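Local coordinates for protein extracellular invertase (PDB 5XH8) that probably cleaves sucrose as a family 32 beta-fructofuranosidase and transfers fructosyl units to build fructooligosaccharides such as 1-kestose, at residues F311-Y319 and G557-V565; R341-D351 and T367-L376. All coordinates share one frame; numbering follows the deposited sequence.

Overall arrangement
Both contacts lie close to the centre of the folded chain, their own centres about 10 Å apart. Interaction 2 pairs strand 341-348 with the broken strand 366-385 inside a sheet of the beta-propeller; interaction 1 brings the turn leading into strand 318-326 against strand 559-564 of the C-terminal beta-sandwich. Strand 318-326 is the other neighbour of strand 341-348, so the two contacts share one sheet. Along the chain, both segments of interaction 2 fall between 311-319 and 557-565. Arg-374 of interaction 2 forms a salt bridge with Asp-313 of interaction 1. The shared sheet, this bridge and the bond from Trp-564 NE1 to Ser-349 O tie the propeller pairing to the domain interface.

Interaction 1: F311-Y319 and G557-V565; sequences FLDWGFSSY and GRFALSTWV. With NA (sodium ion), chain B.
Asp-313 OD1 is gripped by three donors. Ser-562 N reaches it from across the contact at 3.0 Å, on the syn lone pair, while Gly-315 N closes an Asx turn on the anti side, tilted out of the carboxylate plane, and Ser-318 OG comes from above that plane, 2.7 Å from OD1. The other oxygen, OD2, takes the Ser-562 hydroxyl at 2.7 Å from OG. With CG anti to the backbone N (chi1 -163°), the carboxylate reaches Ser-562; aspartate suits the place because its short acid can tie its own turn and a strand together, and so many donors would be expected to stabilise the anion. Trp-314 N donates to Ala-560 O at 2.9 Å. The indole CD1 packs 3.4 Å from Phe-559 CE2, in a pair of rings inclined by 23° but slid so far apart that they barely overlap. Leu-561 CD1 lies against Trp-314 CB (3.6 Å) and the start of the Gly-315 backbone. Gly-315 has no side chain, which lets its CA come 3.3 Å from Ser-562 O where a CB would clash. Its carbonyl, with those of Phe-316 and Ser-318, a water and His-287 O, binds the sodium ion. The turn connects strand 302-311 of one propeller sheet with strand 318-326 of the next, and rests on strand 559-564 of the C-terminal sandwich, which pairs with strand 550-555 in its own sheet.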
loop_
_atom_site.group_PDB
_atom_site.type_symbol
_atom_site.label_atom_id
_atom_site.label_comp_id
_atom_site.label_asym_id
_atom_site.label_seq_id
_atom_site.Cartn_x
_atom_site.Cartn_y
_atom_site.Cartn_z
ATOM N N PHE A 311 -6.090 -35.813 3.457
ATOM C CA PHE A 311 -6.227 -34.915 4.602
ATOM C C PHE A 311 -4.996 -35.046 5.492
ATOM O O PHE A 311 -4.555 -36.161 5.788
ATOM C CB PHE A 311 -7.478 -35.237 5.412
ATOM C CG PHE A 311 -8.746 -34.714 4.813
ATOM C CD1 PHE A 311 -9.386 -35.411 3.792
ATOM C CD2 PHE A 311 -9.331 -33.533 5.284
ATOM C CE1 PHE A 311 -10.559 -34.939 3.246
ATOM C CE2 PHE A 311 -10.519 -33.056 4.736
ATOM C CZ PHE A 311 -11.139 -33.765 3.717
ATOM N N LEU A 312 -4.401 -33.914 5.873
ATOM C CA LEU A 312 -3.419 -33.888 6.944
ATOM C C LEU A 312 -4.099 -34.171 8.307
ATOM O O LEU A 312 -3.483 -34.747 9.238
ATOM C CB LEU A 312 -2.694 -32.547 6.941
ATOM C CG LEU A 312 -1.627 -32.320 8.005
ATOM C CD1 LEU A 312 -0.540 -33.386 7.970
ATOM C CD2 LEU A 312 -1.047 -30.944 7.813
ATOM N N ASP A 313 -5.342 -33.739 8.433
ATOM C CA ASP A 313 -6.169 -34.128 9.586
ATOM C C ASP A 313 -7.631 -34.055 9.189
ATOM O O ASP A 313 -8.087 -33.029 8.668
ATOM C CB ASP A 313 -5.917 -33.275 10.849
ATOM C CG ASP A 313 -6.461 -33.952 12.105
ATOM O OD1 ASP A 313 -7.685 -33.855 12.344
ATOM O OD2 ASP A 313 -5.689 -34.625 12.819
ATOM N N TRP A 314 -8.350 -35.154 9.437
ATOM C CA TRP A 314 -9.769 -35.279 9.087
ATOM C C TRP A 314 -10.702 -34.552 10.054
ATOM O O TRP A 314 -11.905 -34.468 9.789
ATOM C CB TRP A 314 -10.185 -36.775 8.969
ATOM C CG TRP A 314 -9.710 -37.468 7.730
ATOM C CD1 TRP A 314 -8.517 -38.112 7.550
ATOM C CD2 TRP A 314 -10.424 -37.600 6.504
ATOM N NE1 TRP A 314 -8.440 -38.616 6.281
ATOM C CE2 TRP A 314 -9.600 -38.325 5.619
ATOM C CE3 TRP A 314 -11.686 -37.174 6.063
ATOM C CZ2 TRP A 314 -9.992 -38.632 4.319
ATOM C CZ3 TRP A 314 -12.079 -37.480 4.775
ATOM C CH2 TRP A 314 -11.228 -38.199 3.911
ATOM N N GLY A 315 -10.180 -34.030 11.167
ATOM C CA GLY A 315 -11.022 -33.316 12.137
ATOM C C GLY A 315 -11.785 -32.154 11.528
ATOM O O GLY A 315 -11.232 -31.378 10.721
ATOM N N PHE A 316 -13.064 -32.055 11.861
ATOM C CA PHE A 316 -13.896 -30.918 11.443
ATOM C C PHE A 316 -13.226 -29.586 11.876
ATOM O O PHE A 316 -13.104 -28.671 11.061
ATOM C CB PHE A 316 -15.320 -31.052 12.007
ATOM C CG PHE A 316 -16.256 -29.943 11.599
ATOM C CD1 PHE A 316 -16.272 -28.719 12.303
ATOM C CD2 PHE A 316 -17.139 -30.111 10.537
ATOM C CE1 PHE A 316 -17.132 -27.701 11.950
ATOM C CE2 PHE A 316 -18.002 -29.089 10.171
ATOM C CZ PHE A 316 -18.007 -27.892 10.885
ATOM N N SER A 317 -12.727 -29.547 13.113
ATOM C CA SER A 317 -12.126 -28.352 13.712
ATOM C C SER A 317 -10.618 -28.216 13.444
ATOM O O SER A 317 -9.994 -27.266 13.914
ATOM C CB SER A 317 -12.420 -28.334 15.226
ATOM O OG SER A 317 -13.828 -28.262 15.468
ATOM N N SER A 318 -10.051 -29.159 12.699
ATOM C CA SER A 318 -8.650 -29.172 12.331
ATOM C C SER A 318 -8.421 -28.351 11.084
ATOM O O SER A 318 -9.134 -28.542 10.109
ATOM C CB SER A 318 -8.191 -30.600 12.042
ATOM O OG SER A 318 -8.317 -31.403 13.185
ATOM N N TYR A 319 -7.421 -27.460 11.099
ATOM C CA TYR A 319 -7.225 -26.494 10.012
ATOM C C TYR A 319 -5.885 -25.762 10.095
ATOM O O TYR A 319 -5.135 -25.950 11.046
ATOM C CB TYR A 319 -8.380 -25.479 10.011
ATOM C CG TYR A 319 -8.630 -24.762 8.700
ATOM C CD1 TYR A 319 -8.922 -25.480 7.526
ATOM C CD2 TYR A 319 -8.647 -23.365 8.638
ATOM C CE1 TYR A 319 -9.186 -24.833 6.344
ATOM C CE2 TYR A 319 -8.876 -22.715 7.447
ATOM C CZ TYR A 319 -9.160 -23.450 6.299
ATOM O OH TYR A 319 -9.378 -22.829 5.083
ATOM N N GLY A 557 0.550 -44.937 10.006
ATOM C CA GLY A 557 1.489 -43.880 9.625
ATOM C C GLY A 557 1.061 -42.990 8.477
ATOM O O GLY A 557 1.918 -42.336 7.875
ATOM N N ARG A 558 -0.239 -42.972 8.166
ATOM C CA ARG A 558 -0.775 -42.205 7.036
ATOM C C ARG A 558 -2.159 -41.597 7.267
ATOM O O ARG A 558 -2.778 -41.127 6.335
ATOM C CB ARG A 558 -0.814 -43.089 5.777
ATOM C CG ARG A 558 -1.790 -44.256 5.829
ATOM C CD ARG A 558 -1.428 -45.311 4.780
ATOM N NE ARG A 558 -2.532 -46.241 4.513
ATOM C CZ ARG A 558 -2.494 -47.575 4.632
ATOM N NH1 ARG A 558 -1.392 -48.217 5.037
ATOM N NH2 ARG A 558 -3.585 -48.280 4.338
ATOM N N PHE A 559 -2.640 -41.593 8.500
ATOM C CA PHE A 559 -3.989 -41.148 8.793
ATOM C C PHE A 559 -3.972 -40.412 10.108
ATOM O O PHE A 559 -3.332 -40.868 11.049
ATOM C CB PHE A 559 -4.928 -42.330 8.908
ATOM C CG PHE A 559 -6.319 -41.962 9.293
ATOM C CD1 PHE A 559 -6.690 -41.891 10.636
ATOM C CD2 PHE A 559 -7.258 -41.686 8.331
ATOM C CE1 PHE A 559 -7.982 -41.549 10.995
ATOM C CE2 PHE A 559 -8.551 -41.350 8.679
ATOM C CZ PHE A 559 -8.918 -41.297 10.015
ATOM N N ALA A 560 -4.675 -39.279 10.155
ATOM C CA ALA A 560 -4.905 -38.550 11.410
ATOM C C ALA A 560 -6.282 -37.929 11.449
ATOM O O ALA A 560 -6.715 -37.323 10.475
ATOM C CB ALA A 560 -3.837 -37.478 11.631
ATOM N N LEU A 561 -6.947 -38.075 12.598
ATOM C CA LEU A 561 -8.268 -37.507 12.853
ATOM C C LEU A 561 -8.306 -37.018 14.309
ATOM O O LEU A 561 -8.101 -37.820 15.238
ATOM C CB LEU A 561 -9.347 -38.553 12.648
ATOM C CG LEU A 561 -10.791 -38.227 13.073
ATOM C CD1 LEU A 561 -11.335 -37.006 12.390
ATOM C CD2 LEU A 561 -11.700 -39.397 12.745
ATOM N N SER A 562 -8.565 -35.726 14.508
ATOM C CA SER A 562 -8.490 -35.130 15.844
ATOM C C SER A 562 -9.730 -34.331 16.183
ATOM O O SER A 562 -10.344 -33.716 15.315
ATOM C CB SER A 562 -7.232 -34.271 15.983
ATOM O OG SER A 562 -6.118 -34.940 15.433
ATOM N N THR A 563 -10.085 -34.330 17.461
ATOM C CA THR A 563 -11.327 -33.717 17.896
ATOM C C THR A 563 -11.302 -33.420 19.383
ATOM O O THR A 563 -10.305 -33.704 20.058
ATOM C CB THR A 563 -12.538 -34.607 17.528
ATOM O OG1 THR A 563 -13.762 -33.913 17.811
ATOM C CG2 THR A 563 -12.493 -35.944 18.315
ATOM N N TRP A 564 -12.397 -32.824 19.871
ATOM C CA TRP A 564 -12.596 -32.509 21.285
ATOM C C TRP A 564 -13.452 -33.588 21.964
ATOM O O TRP A 564 -14.541 -33.916 21.475
ATOM C CB TRP A 564 -13.279 -31.144 21.440
ATOM C CG TRP A 564 -12.445 -30.012 20.943
ATOM C CD1 TRP A 564 -12.610 -29.330 19.784
ATOM C CD2 TRP A 564 -11.298 -29.452 21.589
ATOM N NE1 TRP A 564 -11.620 -28.373 19.654
ATOM C CE2 TRP A 564 -10.811 -28.420 20.758
ATOM C CE3 TRP A 564 -10.656 -29.696 22.807
ATOM C CZ2 TRP A 564 -9.681 -27.654 21.087
ATOM C CZ3 TRP A 564 -9.514 -28.934 23.137
ATOM C CH2 TRP A 564 -9.046 -27.920 22.269
ATOM N N VAL A 565 -12.950 -34.130 23.072
ATOM C CA VAL A 565 -13.692 -35.110 23.868
ATOM C C VAL A 565 -13.865 -34.575 25.287
ATOM O O VAL A 565 -13.076 -34.843 26.172
ATOM C CB VAL A 565 -13.073 -36.528 23.808
ATOM C CG1 VAL A 565 -13.381 -37.152 22.464
ATOM C CG2 VAL A 565 -11.572 -36.540 24.066
HETATM NA NA NA B . -11.105 -29.544 9.219
HETATM O O HOH W 1 -5.197 -38.381 7.231
HETATM O O HOH W 2 -10.091 -31.220 7.805
HETATM O O HOH W 3 -12.226 -31.705 14.930
#

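Interaction 2: R341-D351 and T367-L376; sequences RFISYVWLSGD and TGTLLLPREL
Tyr-345 lays its ring against Pro-373, whose CA sits over one face near the rim and whose CB is 3.6 Å from CZ. Proline suits this place because its compact, puckered ring lays CH groups against the aromatic ring. Leu-370 CD1 meets the same tyrosine at CB, 3.9 Å away, the side chains crossing at about a right angle, and the tyrosine hydroxyl bonds to Tyr-76. Val-346 and Leu-371 pack by CG1 and CD1 at 3.7 Å. Arg-341 NH1 donates to Glu-375 OE2 at 2.9 Å. With a bend at chi3 (-75°), OE2 lies in the guanidinium plane, while NH1 comes from above the carboxylate plane, 41° out; Glu-421 and Arg-420 extend this buried charge network. Two antiparallel ladders join the backbones, with Ser-344 facing Arg-374 in one and Leu-348 facing Thr-369 in the other. Between them the register slips by one residue, and a water bridges Ser-344 O, Val-346 N and Leu-372 O. A CB on Gly-350 would hit Gly-368 N; on Gly-368 it would jam against the preceding carbonyl O. Such antiparallel strands, one broken by a short loop, belong to a blade of the five-bladed beta-propeller of family 32.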
loop_
_atom_site.group_PDB
_atom_site.type_symbol
_atom_site.label_atom_id
_atom_site.label_comp_id
_atom_site.label_asym_id
_atom_site.label_seq_id
_atom_site.Cartn_x
_atom_site.Cartn_y
_atom_site.Cartn_z
ATOM N N ARG A 341 13.965 -32.718 8.723
ATOM C CA ARG A 341 12.537 -33.053 8.829
ATOM C C ARG A 341 11.702 -31.882 8.378
ATOM O O ARG A 341 12.212 -30.780 8.261
ATOM C CB ARG A 341 12.199 -33.409 10.273
ATOM C CG ARG A 341 12.754 -34.761 10.693
ATOM C CD ARG A 341 12.413 -35.073 12.114
ATOM N NE ARG A 341 13.211 -34.314 13.068
ATOM C CZ ARG A 341 13.040 -34.352 14.390
ATOM N NH1 ARG A 341 12.071 -35.086 14.927
ATOM N NH2 ARG A 341 13.838 -33.655 15.179
ATOM N N PHE A 342 10.434 -32.156 8.084
ATOM C CA PHE A 342 9.409 -31.151 7.952
ATOM C C PHE A 342 8.362 -31.406 9.046
ATOM O O PHE A 342 7.631 -32.406 9.003
ATOM C CB PHE A 342 8.753 -31.178 6.575
ATOM C CG PHE A 342 7.829 -30.010 6.345
ATOM C CD1 PHE A 342 8.335 -28.784 5.933
ATOM C CD2 PHE A 342 6.461 -30.128 6.575
ATOM C CE1 PHE A 342 7.493 -27.701 5.749
ATOM C CE2 PHE A 342 5.617 -29.051 6.394
ATOM C CZ PHE A 342 6.132 -27.835 5.994
ATOM N N ILE A 343 8.316 -30.500 10.028
ATOM C CA ILE A 343 7.433 -30.626 11.183
ATOM C C ILE A 343 6.236 -29.716 10.944
ATOM O O ILE A 343 6.419 -28.512 10.702
ATOM C CB ILE A 343 8.169 -30.208 12.466
ATOM C CG1 ILE A 343 9.506 -30.969 12.621
ATOM C CG2 ILE A 343 7.251 -30.337 13.694
ATOM C CD1 ILE A 343 9.399 -32.488 12.600
ATOM N N SER A 344 5.029 -30.282 10.989
ATOM C CA SER A 344 3.772 -29.548 10.839
ATOM C C SER A 344 2.919 -29.583 12.125
ATOM O O SER A 344 2.704 -30.659 12.728
ATOM C CB SER A 344 2.946 -30.160 9.716
ATOM O OG SER A 344 1.849 -29.332 9.403
ATOM N N TYR A 345 2.464 -28.396 12.537
ATOM C CA TYR A 345 1.474 -28.219 13.593
ATOM C C TYR A 345 0.150 -27.845 12.967
ATOM O O TYR A 345 0.006 -26.783 12.345
ATOM C CB TYR A 345 1.881 -27.106 14.572
ATOM C CG TYR A 345 3.107 -27.387 15.381
ATOM C CD1 TYR A 345 4.381 -27.154 14.854
ATOM C CD2 TYR A 345 3.016 -27.863 16.679
ATOM C CE1 TYR A 345 5.522 -27.420 15.592
ATOM C CE2 TYR A 345 4.139 -28.120 17.435
ATOM C CZ TYR A 345 5.397 -27.906 16.891
ATOM O OH TYR A 345 6.526 -28.159 17.623
ATOM N N VAL A 346 -0.829 -28.708 13.152
ATOM C CA VAL A 346 -2.208 -28.447 12.775
ATOM C C VAL A 346 -2.927 -27.696 13.905
ATOM O O VAL A 346 -2.697 -27.977 15.066
ATOM C CB VAL A 346 -2.935 -29.778 12.516
ATOM C CG1 VAL A 346 -4.419 -29.564 12.186
ATOM C CG2 VAL A 346 -2.251 -30.528 11.379
ATOM N N TRP A 347 -3.798 -26.760 13.547
ATOM C CA TRP A 347 -4.616 -26.038 14.519
ATOM C C TRP A 347 -5.886 -26.832 14.785
ATOM O O TRP A 347 -6.513 -27.307 13.846
ATOM C CB TRP A 347 -5.015 -24.673 13.952
ATOM C CG TRP A 347 -5.888 -23.775 14.780
ATOM C CD1 TRP A 347 -5.772 -23.510 16.103
ATOM C CD2 TRP A 347 -6.982 -22.981 14.304
ATOM N NE1 TRP A 347 -6.722 -22.604 16.486
ATOM C CE2 TRP A 347 -7.483 -22.264 15.403
ATOM C CE3 TRP A 347 -7.591 -22.811 13.052
ATOM C CZ2 TRP A 347 -8.561 -21.384 15.297
ATOM C CZ3 TRP A 347 -8.667 -21.944 12.946
ATOM C CH2 TRP A 347 -9.142 -21.241 14.058
ATOM N N LEU A 348 -6.277 -26.919 16.053
ATOM C CA LEU A 348 -7.596 -27.432 16.440
ATOM C C LEU A 348 -8.362 -26.280 17.066
ATOM O O LEU A 348 -8.155 -25.935 18.242
ATOM C CB LEU A 348 -7.463 -28.600 17.425
ATOM C CG LEU A 348 -8.767 -29.370 17.757
ATOM C CD1 LEU A 348 -9.254 -30.101 16.521
ATOM C CD2 LEU A 348 -8.580 -30.353 18.926
ATOM N N SER A 349 -9.215 -25.654 16.261
ATOM C CA SER A 349 -10.051 -24.580 16.735
ATOM C C SER A 349 -10.928 -25.051 17.892
ATOM O O SER A 349 -11.527 -26.137 17.828
ATOM C CB SER A 349 -10.959 -24.053 15.618
ATOM O OG SER A 349 -11.959 -23.195 16.161
ATOM N N GLY A 350 -11.003 -24.234 18.932
ATOM C CA GLY A 350 -11.723 -24.597 20.156
ATOM C C GLY A 350 -13.229 -24.381 20.104
ATOM O O GLY A 350 -13.937 -24.897 20.967
ATOM N N ASP A 351 -13.717 -23.600 19.128
ATOM C CA ASP A 351 -15.090 -23.131 19.145
ATOM C C ASP A 351 -15.757 -23.180 17.763
ATOM O O ASP A 351 -16.539 -22.291 17.411
ATOM C CB ASP A 351 -15.126 -21.701 19.743
ATOM C CG ASP A 351 -14.287 -20.710 18.959
ATOM O OD1 ASP A 351 -13.751 -21.070 17.885
ATOM O OD2 ASP A 351 -14.137 -19.574 19.435
ATOM N N THR A 367 -9.078 -21.120 24.695
ATOM C CA THR A 367 -9.799 -21.574 23.517
ATOM C C THR A 367 -8.793 -22.047 22.484
ATOM O O THR A 367 -7.931 -21.275 22.063
ATOM C CB THR A 367 -10.626 -20.437 22.879
ATOM O OG1 THR A 367 -11.483 -19.842 23.851
ATOM C CG2 THR A 367 -11.456 -20.959 21.718
ATOM N N GLY A 368 -8.922 -23.314 22.078
ATOM C CA GLY A 368 -8.082 -23.900 21.071
ATOM C C GLY A 368 -6.765 -24.511 21.544
ATOM O O GLY A 368 -6.269 -24.254 22.658
ATOM N N THR A 369 -6.184 -25.298 20.648
ATOM C CA THR A 369 -4.853 -25.839 20.835
ATOM C C THR A 369 -4.250 -26.099 19.470
ATOM O O THR A 369 -4.983 -26.135 18.476
ATOM C CB THR A 369 -4.898 -27.149 21.647
ATOM O OG1 THR A 369 -3.573 -27.574 21.968
ATOM C CG2 THR A 369 -5.603 -28.252 20.876
ATOM N N LEU A 370 -2.921 -26.251 19.425
ATOM C CA LEU A 370 -2.293 -26.898 18.294
ATOM C C LEU A 370 -2.290 -28.387 18.582
ATOM O O LEU A 370 -2.264 -28.809 19.756
ATOM C CB LEU A 370 -0.846 -26.425 18.098
ATOM C CG LEU A 370 -0.616 -24.934 17.880
ATOM C CD1 LEU A 370 0.808 -24.671 17.391
ATOM C CD2 LEU A 370 -1.630 -24.362 16.909
ATOM N N LEU A 371 -2.304 -29.177 17.520
ATOM C CA LEU A 371 -2.107 -30.624 17.655
ATOM C C LEU A 371 -0.618 -30.962 17.841
ATOM O O LEU A 371 0.264 -30.081 17.777
ATOM C CB LEU A 371 -2.712 -31.337 16.454
ATOM C CG LEU A 371 -4.209 -31.052 16.261
ATOM C CD1 LEU A 371 -4.735 -31.861 15.081
ATOM C CD2 LEU A 371 -4.999 -31.372 17.520
ATOM N N LEU A 372 -0.336 -32.230 18.137
ATOM C CA LEU A 372 1.031 -32.674 18.343
ATOM C C LEU A 372 1.865 -32.381 17.065
ATOM O O LEU A 372 1.354 -32.510 15.954
ATOM C CB LEU A 372 1.080 -34.190 18.603
ATOM C CG LEU A 372 0.306 -34.755 19.800
ATOM C CD1 LEU A 372 0.256 -36.270 19.666
ATOM C CD2 LEU A 372 0.939 -34.283 21.099
ATOM N N PRO A 373 3.135 -31.993 17.225
ATOM C CA PRO A 373 3.957 -31.803 16.034
ATOM C C PRO A 373 4.013 -33.101 15.256
ATOM O O PRO A 373 4.161 -34.176 15.876
ATOM C CB PRO A 373 5.339 -31.460 16.602
ATOM C CG PRO A 373 5.326 -31.959 18.015
ATOM C CD PRO A 373 3.901 -31.805 18.466
ATOM N N ARG A 374 3.896 -33.016 13.931
ATOM C CA ARG A 374 3.901 -34.199 13.075
ATOM C C ARG A 374 5.069 -34.140 12.071
ATOM O O ARG A 374 5.321 -33.096 11.447
ATOM C CB ARG A 374 2.590 -34.332 12.329
ATOM C CG ARG A 374 1.422 -34.634 13.240
ATOM C CD ARG A 374 0.067 -34.562 12.584
ATOM N NE ARG A 374 -0.954 -34.794 13.616
ATOM C CZ ARG A 374 -2.269 -34.712 13.444
ATOM N NH1 ARG A 374 -2.799 -34.390 12.276
ATOM N NH2 ARG A 374 -3.060 -34.957 14.474
ATOM N N GLU A 375 5.789 -35.262 11.969
ATOM C CA GLU A 375 6.764 -35.502 10.902
ATOM C C GLU A 375 6.023 -35.889 9.637
ATOM O O GLU A 375 5.119 -36.735 9.673
ATOM C CB GLU A 375 7.783 -36.594 11.303
ATOM C CG GLU A 375 8.792 -36.104 12.307
ATOM C CD GLU A 375 9.736 -37.189 12.789
ATOM O OE1 GLU A 375 9.925 -38.138 12.034
ATOM O OE2 GLU A 375 10.315 -37.084 13.895
ATOM N N LEU A 376 6.369 -35.216 8.530
ATOM C CA LEU A 376 5.861 -35.579 7.214
ATOM C C LEU A 376 6.998 -36.177 6.378
ATOM O O LEU A 376 8.151 -35.683 6.416
ATOM C CB LEU A 376 5.256 -34.376 6.506
ATOM C CG LEU A 376 4.130 -33.638 7.225
ATOM C CD1 LEU A 376 3.534 -32.605 6.270
ATOM C CD2 LEU A 376 3.044 -34.564 7.748
HETATM O O HOH W 4 9.725 -34.987 8.405
HETATM O O HOH W 5 0.256 -31.327 13.848
#